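PDB 6MF4: cell cycle serine/threonine-protein kinase CDC5/MSD2 from Saccharomyces cerevisiae, which phosphorylates serine and threonine residues of proteins such as SCC1/MCD1 and NET1 and takes part in mitotic exit, this chain being its C-terminal polo-box domain. Local coordinates for residues E65-L68 and T69-I73; Y240-P243 and S244-T248. All coordinates share one frame; numbering follows the deposited sequence.

Contact 1. Residues E65-L68 and T69-I73. With ZN (zinc ion), chain B.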
loop_
_atom_site.group_PDB
_atom_site.type_symbol
_atom_site.label_atom_id
_atom_site.label_comp_id
_atom_site.label_asym_id
_atom_site.label_seq_id
_atom_site.Cartn_x
_atom_site.Cartn_y
_atom_site.Cartn_z
ATOM N N GLU A 65 10.272 -3.544 5.475
ATOM C CA GLU A 65 9.666 -2.257 5.131
ATOM C C GLU A 65 8.889 -1.687 6.314
ATOM O O GLU A 65 8.875 -0.475 6.521
ATOM C CB GLU A 65 8.746 -2.392 3.914
ATOM C CG GLU A 65 9.459 -2.808 2.627
ATOM C CD GLU A 65 10.408 -1.748 2.089
ATOM O OE1 GLU A 65 10.221 -0.549 2.393
ATOM O OE2 GLU A 65 11.343 -2.117 1.344
ATOM N N CYS A 66 8.239 -2.557 7.084
ATOM C CA CYS A 66 7.522 -2.129 8.284
ATOM C C CYS A 66 8.505 -1.551 9.293
ATOM O O CYS A 66 8.260 -0.511 9.907
ATOM C CB CYS A 66 6.755 -3.297 8.910
ATOM S SG CYS A 66 5.293 -3.808 7.993
ATOM N N HIS A 67 9.622 -2.250 9.454
ATOM C CA HIS A 67 10.695 -1.839 10.345
ATOM C C HIS A 67 11.279 -0.505 9.891
ATOM O O HIS A 67 11.491 0.407 10.695
ATOM C CB HIS A 67 11.771 -2.929 10.381
ATOM C CG HIS A 67 12.912 -2.627 11.294
ATOM N ND1 HIS A 67 12.817 -2.736 12.667
ATOM C CD2 HIS A 67 14.181 -2.232 11.038
ATOM C CE1 HIS A 67 13.973 -2.415 13.213
ATOM N NE2 HIS A 67 14.820 -2.102 12.247
ATOM N N LEU A 68 11.505 -0.403 8.586
ATOM C CA LEU A 68 12.072 0.790 7.962
ATOM C C LEU A 68 11.243 2.057 8.184
ATOM O O LEU A 68 11.787 3.083 8.598
ATOM C CB LEU A 68 12.230 0.552 6.459
ATOM C CG LEU A 68 12.740 1.670 5.552
ATOM C CD1 LEU A 68 14.156 2.047 5.948
ATOM C CD2 LEU A 68 12.653 1.292 4.074
ATOM N N THR A 69 9.942 2.018 7.907
ATOM C CA THR A 69 9.164 3.247 8.034
ATOM C C THR A 69 8.814 3.538 9.490
ATOM O O THR A 69 8.676 4.699 9.856
ATOM C CB THR A 69 7.856 3.247 7.199
ATOM O OG1 THR A 69 6.807 2.583 7.909
ATOM C CG2 THR A 69 8.064 2.602 5.857
ATOM N N LEU A 70 8.672 2.508 10.324
ATOM C CA LEU A 70 8.479 2.750 11.757
ATOM C C LEU A 70 9.675 3.522 12.303
ATOM O O LEU A 70 9.513 4.495 13.040
ATOM C CB LEU A 70 8.291 1.448 12.538
ATOM C CG LEU A 70 8.061 1.620 14.047
ATOM C CD1 LEU A 70 6.873 2.535 14.335
ATOM C CD2 LEU A 70 7.856 0.277 14.723
ATOM N N ASN A 71 10.876 3.087 11.932
ATOM C CA ASN A 71 12.087 3.806 12.312
ATOM C C ASN A 71 12.039 5.249 11.817
ATOM O O ASN A 71 12.434 6.175 12.524
ATOM C CB ASN A 71 13.333 3.111 11.756
ATOM C CG ASN A 71 13.694 1.843 12.512
ATOM O OD1 ASN A 71 13.145 1.553 13.577
ATOM N ND2 ASN A 71 14.640 1.086 11.964
ATOM N N GLY A 72 11.556 5.436 10.595
ATOM C CA GLY A 72 11.434 6.765 10.027
ATOM C C GLY A 72 10.464 7.641 10.797
ATOM O O GLY A 72 10.723 8.825 11.021
ATOM N N ILE A 73 9.338 7.064 11.201
ATOM C CA ILE A 73 8.345 7.814 11.959
ATOM C C ILE A 73 8.945 8.220 13.301
ATOM O O ILE A 73 8.829 9.372 13.724
ATOM C CB ILE A 73 7.061 6.989 12.170
ATOM C CG1 ILE A 73 6.332 6.818 10.835
ATOM C CG2 ILE A 73 6.137 7.662 13.188
ATOM C CD1 ILE A 73 5.202 5.805 10.867
HETATM ZN ZN ZN B . 16.910 -1.958 11.717
HETATM O O HOH W 1 17.326 -0.116 12.986
#
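Asn71 sits one turn on from His67 along the alpha-helix 56-82, and the two side chains rise from the same flank of it, next to a zinc ion. Asn71 CB lies 3.4 Å from His67 O, the carbonyl that also accepts the backbone N-H of Asn71. Its CG comes closer still, 3.2 Å from His67 O, because chi1 of -75° sets CG beside the backbone N and so leans the amide back toward the preceding turn. At the tip ND2 comes down over one face of the imidazole, nearest His67 NE2 at 3.2 Å, with OD1 higher over the same face, 4.1 Å above the ring plane and displaced to its rim. The two planes are 72° apart, so this is not a stack. No hydrogen bond joins ND2 to NE2, which is already spent on the zinc, bound at 2.2 Å close to the ring plane. The amide instead reaches the metal indirectly, through a water that accepts a weak hydrogen bond from ND2. On the other flank of the helix, Thr69 and Cys66 turn to Phe219 of strand 219-223, while Thr69 and Ile73 also touch Leu280 of helix 269-283. The histidine and zinc thus lie on the side of the helix away from the fold's interior, where His67 also meets a crystal neighbour. The water that links Asn71 to the ion is 2.3 Å from the zinc.

Contact 2. Residues Y240-P243 and S244-T248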
loop_
_atom_site.group_PDB
_atom_site.type_symbol
_atom_site.label_atom_id
_atom_site.label_comp_id
_atom_site.label_asym_id
_atom_site.label_seq_id
_atom_site.Cartn_x
_atom_site.Cartn_y
_atom_site.Cartn_z
ATOM N N TYR A 240 -2.112 13.027 3.385
ATOM C CA TYR A 240 -3.442 13.028 3.946
ATOM C C TYR A 240 -4.452 13.028 2.819
ATOM O O TYR A 240 -4.336 13.788 1.857
ATOM C CB TYR A 240 -3.658 14.230 4.862
ATOM C CG TYR A 240 -5.091 14.353 5.319
ATOM C CD1 TYR A 240 -5.567 13.596 6.380
ATOM C CD2 TYR A 240 -5.969 15.213 4.681
ATOM C CE1 TYR A 240 -6.877 13.700 6.795
ATOM C CE2 TYR A 240 -7.278 15.323 5.090
ATOM C CZ TYR A 240 -7.728 14.566 6.146
ATOM O OH TYR A 240 -9.036 14.686 6.543
ATOM N N ILE A 241 -5.436 12.151 2.945
ATOM C CA ILE A 241 -6.526 12.068 1.992
ATOM C C ILE A 241 -7.818 12.344 2.751
ATOM O O ILE A 241 -8.229 11.555 3.599
ATOM C CB ILE A 241 -6.584 10.691 1.314
ATOM C CG1 ILE A 241 -5.225 10.330 0.700
ATOM C CG2 ILE A 241 -7.677 10.661 0.259
ATOM C CD1 ILE A 241 -4.892 8.854 0.781
ATOM N N SER A 242 -8.445 13.477 2.459
ATOM C CA SER A 242 -9.649 13.882 3.171
ATOM C C SER A 242 -10.841 13.014 2.762
ATOM O O SER A 242 -10.774 12.305 1.751
ATOM C CB SER A 242 -9.954 15.354 2.902
ATOM O OG SER A 242 -10.515 15.520 1.612
ATOM N N PRO A 243 -11.933 13.062 3.548
ATOM C CA PRO A 243 -13.148 12.306 3.215
ATOM C C PRO A 243 -13.755 12.694 1.863
ATOM O O PRO A 243 -14.639 11.983 1.383
ATOM C CB PRO A 243 -14.105 12.655 4.361
ATOM C CG PRO A 243 -13.224 13.039 5.497
ATOM C CD PRO A 243 -12.023 13.690 4.880
ATOM N N SER A 244 -13.294 13.799 1.276
ATOM C CA SER A 244 -13.701 14.198 -0.073
ATOM C C SER A 244 -12.584 13.914 -1.083
ATOM O O SER A 244 -12.666 14.325 -2.244
ATOM C CB SER A 244 -14.075 15.683 -0.103
ATOM O OG SER A 244 -12.985 16.496 0.295
ATOM N N HIS A 245 -11.540 13.229 -0.612
ATOM C CA HIS A 245 -10.468 12.679 -1.448
ATOM C C HIS A 245 -9.514 13.755 -1.942
ATOM O O HIS A 245 -8.820 13.575 -2.947
ATOM C CB HIS A 245 -11.046 11.904 -2.637
ATOM C CG HIS A 245 -11.851 10.710 -2.235
ATOM N ND1 HIS A 245 -12.698 10.052 -3.099
ATOM C CD2 HIS A 245 -11.928 10.052 -1.056
ATOM C CE1 HIS A 245 -13.268 9.042 -2.464
ATOM N NE2 HIS A 245 -12.818 9.021 -1.224
ATOM N N GLU A 246 -9.467 14.866 -1.216
ATOM C CA GLU A 246 -8.455 15.885 -1.447
ATOM C C GLU A 246 -7.140 15.383 -0.872
ATOM O O GLU A 246 -7.047 15.113 0.330
ATOM C CB GLU A 246 -8.860 17.217 -0.811
ATOM C CG GLU A 246 -10.110 17.842 -1.418
ATOM C CD GLU A 246 -9.825 19.158 -2.118
ATOM O OE1 GLU A 246 -9.211 20.048 -1.488
ATOM O OE2 GLU A 246 -10.212 19.304 -3.298
ATOM N N SER A 247 -6.133 15.269 -1.733
ATOM C CA SER A 247 -4.851 14.686 -1.358
ATOM C C SER A 247 -3.765 15.747 -1.202
ATOM O O SER A 247 -3.571 16.588 -2.082
ATOM C CB SER A 247 -4.426 13.655 -2.401
ATOM O OG SER A 247 -3.160 13.105 -2.091
ATOM N N THR A 248 -3.062 15.698 -0.074
ATOM C CA THR A 248 -1.972 16.625 0.207
ATOM C C THR A 248 -0.844 15.896 0.933
ATOM O O THR A 248 -1.093 15.122 1.856
ATOM C CB THR A 248 -2.456 17.809 1.053
ATOM O OG1 THR A 248 -3.318 17.327 2.093
ATOM C CG2 THR A 248 -3.224 18.795 0.195
#
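Ser242 OG meets two groups on the returning side of the chain: it accepts the backbone N-H of Glu246 at 3.1 Å, and it shares a hydrogen bond with Ser244 OG at 3.0 Å in which either hydroxyl could be the donor. Both serines hold OG between their backbone N and carbonyl carbon (chi1 76° for Ser242, 59° for Ser244), which brings the two hydroxyls together over one side of the turn. The CB of Glu246 rests against the same Ser242 oxygen, but its carboxylate leads away. With an alanine in place of Ser242, the N-H of Glu246 and the hydroxyl of Ser244 would probably both lose this partner, leaving the Ser244 side chain freer to rotate.

The backbone puts these groups within range. His245 N bonds Ser242 O at 2.7 Å, closing a type I turn from Ser242 to His245; the donor stands well above the carbonyl plane, off its lone pairs. Ser242 N reaches Glu246 O in a nearly straight bond (170° at the hydrogen). His245 takes up a left-handed backbone conformation, and the methyl CG2 of Ile241 packs 3.8 Å from His245 CA. Further along, Tyr240 and Thr248 form an antiparallel hydrogen-bonded pair, and Ile241 faces Ser247 in a non-hydrogen-bonded one.

Outside the hairpin, Tyr240 OH is hydrogen-bonded to His227 and its ring meets that of Tyr264, while the His245 ring meets His226. A type I turn followed by a left-handed residue, with Ser242 bonded to both His245 and Glu246, is the hallmark of a 3:5 beta-hairpin with a G1 bulge, here joining strands 237-241 and 247-251 of polo box 2.

How the contacts relate
Contacts 1 and 2 lie about 23 Å apart between centres, with nearest atoms about 13 Å apart, so they do not touch; the antiparallel sheet of polo box 2 connects them. Helix 56-82, which carries contact 1, packs on strands 200-205 and 219-223 of that sheet, whereas contact 2 is the turn between its last two strands, 237-241 and 247-251. Backbone bonding of Ile241 to Lys228 ties the hairpin to the next strand inward. Neither contact belongs to the zinc site formed by Glu138, His154 and His194; the ion on His67 is a separate one, on the helix surface.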